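Local coordinates for ferrous iron uptake transporter protein B (Streptococcus thermophilus, PDB 3TAH) that probably transports ferrous iron into the cell in a GTP-driven uptake system, this chain being its cytosolic G-protein domain with the attached helical domain, at residues Val88-Leu93 and Lys125-Asp130; Tyr134-Pro139 and Tyr250-Arg255. The protein carries 1 engineered substitution. All coordinates share one frame; numbering follows the deposited sequence.

Contact 1 and contact 2 lie at opposite ends of helix 129-136, their centres about 12 Å apart and on the same side of the chain's centre. They come in series: contact 1 closes at the start of the helix before contact 2 opens at its end. Contact 1 stays within the G domain, tying the loop after strand 83-89 to the segment that leads into helix 129-136 and carries a magnesium ion. Contact 2 spans 110 intervening residues and joins the end of that helix to helix 241-259 of the FeoB cytosolic helical domain. The segment leading into this G-domain helix thus packs within the G domain, while the helix's C-terminal end meets the helical domain.

Contact 1. Residues Val88-Leu93 and Lys125-Asp130; sequences VDATNL and KKINVD. With MG (magnesium ion), chain E.
Ile127 and Leu93 reach toward each other and meet tip to tip, CD1 of Ile127 lying 3.7 Å from CD2 of Leu93. The CG1 branch of Ile127 is fully stretched (chi2 178°), which carries its CD1 out as the one atom that makes all its close contacts with 88-93. A beta-branched chain with few rotamers suits this place, its CG1 arm reaching out while remaining apolar: the same methyl also lies 4.0 Å from CB of Ala90 and 3.6 Å from the carbonyl O of Ala90. Ala90 is buried, and its small methyl also touches Leu114 and Ile117, a close-packed place that suits alanine.

The turn that carries Ala90 is held by Asp89. Its OD1 takes the backbone N of Thr91 at 3.0 Å, an Asx turn, and also OG1 of Thr91, both arriving on the same face of the carboxylate plane.

Just past Ile127, Asn128 OD1 binds the magnesium ion at 2.1 Å, joined by Asp130 OD1 and three waters. Amide and carboxylate oxygens are hard ligands suited to magnesium; Asn128 ND2 and Asp130 N each donate to a bound water. The arrangement belongs to a P-loop GTPase fold: Ala90 pairs through its backbone with Asn115, the end of strand 110-115, which with Met116 and Asp118 binds the nucleotide.

Contact 2. Residues Tyr134-Pro139 and Tyr250-Arg255; sequences YHLGVP and YAFIER
Phe252 carries helix 241-259 onto the end of helix 129-136, where it meets Leu136 and the backbone of His135. The segment begins at Tyr250, two residues before Phe252 and so on another side of the helix; its ring stacks with that of Tyr98 in helix 93-105, so a large aromatic here holds the helix from that other side.

Two residues on, the Phe252 side chain stands with CG opposite the backbone N (chi1 170°), a setting that swings the ring out to Leu136. The two side chains cross obliquely, CD2 of Leu136 coming within 3.9 Å of Phe252 CE2. Farther out on the ring, CZ lies 4.1 Å from the carbonyl O of His135. A flat, rigid ring suits a buried place where it bridges the gap between the helices, CA of Leu136 and CA of Ile253 being 8.5 Å apart, and Leu136 answers with a compact branched end. The imidazole of His135 lies along the same helix farther on, against Val256 and Met259, with ND1 hydrogen-bonded to Lys131 O; CD2 of Tyr134 stands 3.7 Å above the centre of one of its faces.

Ile253 is buried, points away from 134-139 and touches the Glu94 side chain of helix 93-105. At Arg255 the long side chain folds back over its own helix, one face of its guanidinium lying over Ala251 O and Phe252 CA.

Around the contact, Val256 also packs on Leu136, while Pro172 and Tyr174 touch Phe252. Leu136 also reaches Leu97 of helix 93-105 and Ile112 of strand 110-115, so helix 241-259 lies beside two helices that flank the sheet of the G domain.

Contact 1. Residues Val88-Leu93 and Lys125-Asp130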
ATOM      1  N   VAL A  88       3.130  -6.511   7.656  1.00 14.42           N
ATOM      2  CA  VAL A  88       1.953  -7.372   7.540  1.00 15.27           C
ATOM      3  C   VAL A  88       1.970  -8.442   8.635  1.00 16.83           C
ATOM      4  O   VAL A  88       2.967  -9.138   8.810  1.00 17.27           O
ATOM      5  CB  VAL A  88       1.927  -8.041   6.141  1.00 16.37           C
ATOM      6  CG1 VAL A  88       0.893  -9.185   6.037  1.00 15.12           C
ATOM      7  CG2 VAL A  88       1.685  -6.972   5.059  1.00 13.61           C
ATOM      8  N   ASP A  89       0.854  -8.552   9.353  1.00 16.86           N
ATOM      9  CA  ASP A  89       0.634  -9.571  10.364  1.00 16.87           C
ATOM     10  C   ASP A  89       0.341 -10.927   9.722  1.00 14.61           C
ATOM     11  O   ASP A  89      -0.781 -11.177   9.237  1.00 14.21           O
ATOM     12  CB  ASP A  89      -0.540  -9.148  11.254  1.00 17.58           C
ATOM     13  CG  ASP A  89      -0.841 -10.143  12.370  1.00 18.68           C
ATOM     14  OD1 ASP A  89      -0.169 -11.181  12.498  1.00 16.97           O
ATOM     15  OD2 ASP A  89      -1.777  -9.868  13.129  1.00 19.28           O
ATOM     16  N   ALA A  90       1.343 -11.806   9.754  1.00 14.75           N
ATOM     17  CA  ALA A  90       1.241 -13.139   9.154  1.00 16.38           C
ATOM     18  C   ALA A  90       0.072 -13.965   9.682  1.00 18.08           C
ATOM     19  O   ALA A  90      -0.450 -14.800   8.948  1.00 18.87           O
ATOM     20  CB  ALA A  90       2.526 -13.908   9.348  1.00 14.83           C
ATOM     21  N   THR A  91      -0.327 -13.730  10.937  1.00 18.59           N
ATOM     22  CA  THR A  91      -1.416 -14.485  11.575  1.00 19.97           C
ATOM     23  C   THR A  91      -2.804 -13.975  11.170  1.00 21.64           C
ATOM     24  O   THR A  91      -3.812 -14.532  11.576  1.00 20.94           O
ATOM     25  CB  THR A  91      -1.321 -14.462  13.120  1.00 19.65           C
ATOM     26  OG1 THR A  91      -1.782 -13.198  13.620  1.00 18.42           O
ATOM     27  CG2 THR A  91       0.106 -14.737  13.600  1.00 21.04           C
ATOM     28  N   ASN A  92      -2.851 -12.907  10.379  1.00 20.59           N
ATOM     29  CA  ASN A  92      -4.100 -12.338   9.897  1.00 21.13           C
ATOM     30  C   ASN A  92      -3.896 -11.823   8.479  1.00 18.16           C
ATOM     31  O   ASN A  92      -4.207 -10.668   8.156  1.00 15.94           O
ATOM     32  CB  ASN A  92      -4.448 -11.206  10.840  1.00 22.93           C
ATOM     33  CG  ASN A  92      -5.809 -10.645  10.612  1.00 26.44           C
ATOM     34  OD1 ASN A  92      -6.016  -9.463  10.862  1.00 29.94           O
ATOM     35  ND2 ASN A  92      -6.744 -11.457  10.140  1.00 30.02           N
ATOM     36  N   LEU A  93      -3.369 -12.705   7.646  1.00 17.71           N
ATOM     37  CA  LEU A  93      -2.812 -12.322   6.337  1.00 17.45           C
ATOM     38  C   LEU A  93      -3.802 -11.634   5.396  1.00 17.73           C
ATOM     39  O   LEU A  93      -3.538 -10.525   4.929  1.00 16.40           O
ATOM     40  CB  LEU A  93      -2.209 -13.550   5.644  1.00 17.67           C
ATOM     41  CG  LEU A  93      -1.452 -13.324   4.333  1.00 17.13           C
ATOM     42  CD1 LEU A  93      -0.331 -12.295   4.509  1.00 17.86           C
ATOM     43  CD2 LEU A  93      -0.896 -14.641   3.842  1.00 19.47           C
ATOM     44  N   LYS A 125       0.138 -22.999  11.728  1.00 45.73           N
ATOM     45  CA  LYS A 125      -0.095 -22.438  10.397  1.00 43.20           C
ATOM     46  C   LYS A 125       1.234 -22.296   9.653  1.00 41.36           C
ATOM     47  O   LYS A 125       2.307 -22.300  10.271  1.00 41.17           O
ATOM     48  CB  LYS A 125      -0.814 -21.092  10.491  1.00 43.39           C
ATOM     49  CG  LYS A 125      -2.233 -21.162  11.069  1.00 43.36           C
ATOM     50  CD  LYS A 125      -2.938 -19.807  10.990  1.00 44.17           C
ATOM     51  N   LYS A 126       1.146 -22.191   8.324  1.00 38.99           N
ATOM     52  CA  LYS A 126       2.315 -22.018   7.446  1.00 36.24           C
ATOM     53  C   LYS A 126       1.999 -21.053   6.300  1.00 32.66           C
ATOM     54  O   LYS A 126       0.849 -20.978   5.842  1.00 32.74           O
ATOM     55  CB  LYS A 126       2.777 -23.365   6.869  1.00 36.82           C
ATOM     56  N   ILE A 127       3.021 -20.308   5.872  1.00 27.71           N
ATOM     57  CA  ILE A 127       2.955 -19.433   4.702  1.00 25.45           C
ATOM     58  C   ILE A 127       4.209 -19.709   3.889  1.00 24.14           C
ATOM     59  O   ILE A 127       5.321 -19.685   4.430  1.00 24.05           O
ATOM     60  CB  ILE A 127       2.903 -17.920   5.077  1.00 24.98           C
ATOM     61  CG1 ILE A 127       1.591 -17.595   5.784  1.00 24.89           C
ATOM     62  CG2 ILE A 127       3.091 -17.029   3.824  1.00 23.65           C
ATOM     63  CD1 ILE A 127       1.435 -16.147   6.253  1.00 25.58           C
ATOM     64  N   ASN A 128       4.036 -19.978   2.597  1.00 21.95           N
ATOM     65  CA  ASN A 128       5.177 -20.215   1.729  1.00 21.84           C
ATOM     66  C   ASN A 128       5.639 -18.854   1.207  1.00 19.69           C
ATOM     67  O   ASN A 128       5.079 -18.318   0.251  1.00 18.26           O
ATOM     68  CB  ASN A 128       4.829 -21.201   0.620  1.00 22.80           C
ATOM     69  CG  ASN A 128       6.056 -21.697  -0.109  1.00 25.02           C
ATOM     70  OD1 ASN A 128       7.067 -20.997  -0.180  1.00 26.04           O
ATOM     71  ND2 ASN A 128       5.983 -22.913  -0.652  1.00 25.30           N
ATOM     72  N   VAL A 129       6.667 -18.306   1.843  1.00 17.51           N
ATOM     73  CA  VAL A 129       7.097 -16.921   1.582  1.00 16.42           C
ATOM     74  C   VAL A 129       7.406 -16.618   0.113  1.00 16.88           C
ATOM     75  O   VAL A 129       6.887 -15.632  -0.429  1.00 14.20           O
ATOM     76  CB  VAL A 129       8.282 -16.524   2.492  1.00 16.26           C
ATOM     77  CG1 VAL A 129       8.837 -15.164   2.115  1.00 14.18           C
ATOM     78  CG2 VAL A 129       7.817 -16.502   3.925  1.00 18.10           C
ATOM     79  N   ASP A 130       8.232 -17.436  -0.547  1.00 17.53           N
ATOM     80  CA  ASP A 130       8.593 -17.112  -1.929  1.00 18.87           C
ATOM     81  C   ASP A 130       7.378 -17.184  -2.871  1.00 18.64           C
ATOM     82  O   ASP A 130       7.310 -16.392  -3.817  1.00 17.47           O
ATOM     83  CB  ASP A 130       9.790 -17.922  -2.454  1.00 20.80           C
ATOM     84  CG  ASP A 130       9.407 -19.290  -2.875  1.00 23.55           C
ATOM     85  OD1 ASP A 130       8.768 -19.971  -2.047  1.00 28.23           O
ATOM     86  OD2 ASP A 130       9.734 -19.676  -4.008  1.00 23.50           O
TER
HETATM   87 MG    MG E 401       9.115 -21.393  -0.606  1.00 27.85          MG
HETATM   88  O   HOH W   1       8.588 -22.732  -2.127  1.00 27.45           O
HETATM   89  O   HOH W   2       9.550 -19.823   0.872  1.00 20.40           O
HETATM   90  O   HOH W   3       9.546 -22.779   0.832  1.00 21.08           O

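Contact 2. Residues Tyr134-Pro139 and Tyr250-Arg255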
ATOM      1  N   TYR A 134       5.979 -14.218  -5.075  1.00 16.36           N
ATOM      2  CA  TYR A 134       5.791 -14.404  -6.515  1.00 18.30           C
ATOM      3  C   TYR A 134       4.424 -13.880  -6.968  1.00 15.69           C
ATOM      4  O   TYR A 134       4.318 -13.124  -7.939  1.00 17.55           O
ATOM      5  CB  TYR A 134       5.938 -15.882  -6.917  1.00 19.02           C
ATOM      6  CG  TYR A 134       5.824 -16.075  -8.415  1.00 21.58           C
ATOM      7  CD1 TYR A 134       6.962 -16.112  -9.210  1.00 25.20           C
ATOM      8  CD2 TYR A 134       4.584 -16.193  -9.038  1.00 25.25           C
ATOM      9  CE1 TYR A 134       6.872 -16.275 -10.593  1.00 25.91           C
ATOM     10  CE2 TYR A 134       4.480 -16.345 -10.428  1.00 26.47           C
ATOM     11  CZ  TYR A 134       5.631 -16.391 -11.191  1.00 24.59           C
ATOM     12  OH  TYR A 134       5.561 -16.542 -12.556  1.00 26.03           O
ATOM     13  N   HIS A 135       3.379 -14.296  -6.267  1.00 16.72           N
ATOM     14  CA  HIS A 135       2.017 -13.975  -6.666  1.00 16.83           C
ATOM     15  C   HIS A 135       1.569 -12.563  -6.307  1.00 17.91           C
ATOM     16  O   HIS A 135       0.705 -12.014  -6.994  1.00 15.38           O
ATOM     17  CB  HIS A 135       1.075 -15.064  -6.173  1.00 18.61           C
ATOM     18  CG  HIS A 135       1.253 -16.339  -6.928  1.00 20.64           C
ATOM     19  ND1 HIS A 135       1.896 -17.441  -6.405  1.00 23.85           N
ATOM     20  CD2 HIS A 135       0.917 -16.664  -8.198  1.00 18.56           C
ATOM     21  CE1 HIS A 135       1.917 -18.402  -7.315  1.00 21.48           C
ATOM     22  NE2 HIS A 135       1.331 -17.957  -8.410  1.00 24.40           N
ATOM     23  N   LEU A 136       2.150 -11.965  -5.267  1.00 16.23           N
ATOM     24  CA  LEU A 136       1.891 -10.540  -4.974  1.00 17.83           C
ATOM     25  C   LEU A 136       2.683  -9.579  -5.855  1.00 18.07           C
ATOM     26  O   LEU A 136       2.322  -8.406  -5.942  1.00 17.96           O
ATOM     27  CB  LEU A 136       2.181 -10.202  -3.507  1.00 17.29           C
ATOM     28  CG  LEU A 136       1.174 -10.658  -2.467  1.00 17.03           C
ATOM     29  CD1 LEU A 136       1.692 -10.320  -1.065  1.00 17.32           C
ATOM     30  CD2 LEU A 136      -0.216 -10.025  -2.702  1.00 18.14           C
ATOM     31  N   GLY A 137       3.753 -10.067  -6.483  1.00 16.52           N
ATOM     32  CA  GLY A 137       4.628  -9.249  -7.311  1.00 16.38           C
ATOM     33  C   GLY A 137       5.463  -8.265  -6.501  1.00 16.62           C
ATOM     34  O   GLY A 137       5.836  -7.212  -7.009  1.00 15.93           O
ATOM     35  N   VAL A 138       5.744  -8.603  -5.242  1.00 14.69           N
ATOM     36  CA  VAL A 138       6.580  -7.780  -4.367  1.00 14.87           C
ATOM     37  C   VAL A 138       7.521  -8.661  -3.559  1.00 15.08           C
ATOM     38  O   VAL A 138       7.186  -9.808  -3.261  1.00 14.32           O
ATOM     39  CB  VAL A 138       5.774  -6.937  -3.368  1.00 13.71           C
ATOM     40  CG1 VAL A 138       4.852  -5.966  -4.120  1.00 14.19           C
ATOM     41  CG2 VAL A 138       5.004  -7.810  -2.357  1.00 16.10           C
ATOM     42  N   PRO A 139       8.695  -8.126  -3.195  1.00 15.21           N
ATOM     43  CA  PRO A 139       9.547  -8.876  -2.275  1.00 14.88           C
ATOM     44  C   PRO A 139       8.841  -9.091  -0.939  1.00 15.59           C
ATOM     45  O   PRO A 139       8.117  -8.206  -0.471  1.00 15.11           O
ATOM     46  CB  PRO A 139      10.770  -7.962  -2.084  1.00 15.37           C
ATOM     47  CG  PRO A 139      10.727  -6.980  -3.204  1.00 14.79           C
ATOM     48  CD  PRO A 139       9.317  -6.871  -3.647  1.00 15.87           C
ATOM     49  N   TYR A 250     -10.430  -8.350  -2.255  1.00 15.28           N
ATOM     50  CA  TYR A 250     -10.478  -9.616  -1.517  1.00 15.60           C
ATOM     51  C   TYR A 250     -10.392 -10.848  -2.405  1.00 14.89           C
ATOM     52  O   TYR A 250      -9.750 -11.818  -2.018  1.00 14.89           O
ATOM     53  CB  TYR A 250     -11.702  -9.688  -0.581  1.00 15.63           C
ATOM     54  CG  TYR A 250     -11.544  -8.827   0.648  1.00 18.12           C
ATOM     55  CD1 TYR A 250     -10.531  -9.074   1.569  1.00 18.82           C
ATOM     56  CD2 TYR A 250     -12.411  -7.762   0.905  1.00 17.02           C
ATOM     57  CE1 TYR A 250     -10.373  -8.273   2.701  1.00 19.27           C
ATOM     58  CE2 TYR A 250     -12.258  -6.966   2.033  1.00 18.21           C
ATOM     59  CZ  TYR A 250     -11.239  -7.223   2.928  1.00 19.09           C
ATOM     60  OH  TYR A 250     -11.085  -6.440   4.054  1.00 21.50           O
ATOM     61  N   ALA A 251     -10.992 -10.819  -3.594  1.00 15.97           N
ATOM     62  CA  ALA A 251     -10.871 -11.960  -4.519  1.00 16.18           C
ATOM     63  C   ALA A 251      -9.406 -12.188  -4.927  1.00 15.43           C
ATOM     64  O   ALA A 251      -8.908 -13.327  -4.896  1.00 14.40           O
ATOM     65  CB  ALA A 251     -11.794 -11.789  -5.725  1.00 15.30           C
ATOM     66  N   PHE A 252      -8.717 -11.103  -5.291  1.00 14.80           N
ATOM     67  CA  PHE A 252      -7.303 -11.156  -5.630  1.00 14.52           C
ATOM     68  C   PHE A 252      -6.480 -11.737  -4.483  1.00 13.00           C
ATOM     69  O   PHE A 252      -5.662 -12.647  -4.676  1.00 15.07           O
ATOM     70  CB  PHE A 252      -6.788  -9.758  -5.978  1.00 13.33           C
ATOM     71  CG  PHE A 252      -5.297  -9.690  -6.097  1.00 13.58           C
ATOM     72  CD1 PHE A 252      -4.657 -10.074  -7.276  1.00 15.11           C
ATOM     73  CD2 PHE A 252      -4.524  -9.230  -5.034  1.00 13.66           C
ATOM     74  CE1 PHE A 252      -3.273 -10.015  -7.380  1.00 14.74           C
ATOM     75  CE2 PHE A 252      -3.146  -9.168  -5.137  1.00 15.60           C
ATOM     76  CZ  PHE A 252      -2.520  -9.558  -6.309  1.00 16.83           C
ATOM     77  N   ILE A 253      -6.708 -11.196  -3.284  1.00 15.55           N
ATOM     78  CA  ILE A 253      -6.027 -11.637  -2.059  1.00 14.53           C
ATOM     79  C   ILE A 253      -6.256 -13.130  -1.797  1.00 16.13           C
ATOM     80  O   ILE A 253      -5.302 -13.853  -1.511  1.00 16.23           O
ATOM     81  CB  ILE A 253      -6.462 -10.808  -0.842  1.00 14.79           C
ATOM     82  CG1 ILE A 253      -5.964  -9.372  -0.972  1.00 13.52           C
ATOM     83  CG2 ILE A 253      -5.925 -11.400   0.476  1.00 15.71           C
ATOM     84  CD1 ILE A 253      -6.687  -8.423  -0.040  1.00 16.07           C
ATOM     85  N   GLU A 254      -7.504 -13.581  -1.899  1.00 16.69           N
ATOM     86  CA  GLU A 254      -7.795 -15.006  -1.709  1.00 17.35           C
ATOM     87  C   GLU A 254      -7.073 -15.896  -2.720  1.00 17.75           C
ATOM     88  O   GLU A 254      -6.525 -16.951  -2.328  1.00 18.73           O
ATOM     89  CB  GLU A 254      -9.308 -15.268  -1.734  1.00 18.24           C
ATOM     90  CG  GLU A 254     -10.035 -14.651  -0.548  1.00 20.83           C
ATOM     91  CD  GLU A 254     -11.500 -15.007  -0.472  1.00 25.67           C
ATOM     92  OE1 GLU A 254     -11.919 -16.075  -0.990  1.00 27.62           O
ATOM     93  OE2 GLU A 254     -12.238 -14.207   0.137  1.00 32.18           O
ATOM     94  N   ARG A 255      -7.074 -15.480  -3.993  1.00 17.83           N
ATOM     95  CA  ARG A 255      -6.383 -16.201  -5.071  1.00 19.36           C
ATOM     96  C   ARG A 255      -4.892 -16.294  -4.786  1.00 19.27           C
ATOM     97  O   ARG A 255      -4.306 -17.375  -4.852  1.00 20.25           O
ATOM     98  CB  ARG A 255      -6.599 -15.531  -6.438  1.00 20.32           C
ATOM     99  CG  ARG A 255      -7.989 -15.681  -7.051  1.00 22.73           C
ATOM    100  CD  ARG A 255      -8.013 -15.285  -8.544  1.00 24.35           C
ATOM    101  NE  ARG A 255      -7.659 -13.881  -8.826  1.00 23.56           N
ATOM    102  CZ  ARG A 255      -8.482 -12.831  -8.810  1.00 25.12           C
ATOM    103  NH1 ARG A 255      -9.769 -12.951  -8.502  1.00 26.31           N
ATOM    104  NH2 ARG A 255      -8.000 -11.613  -9.099  1.00 25.36           N
TER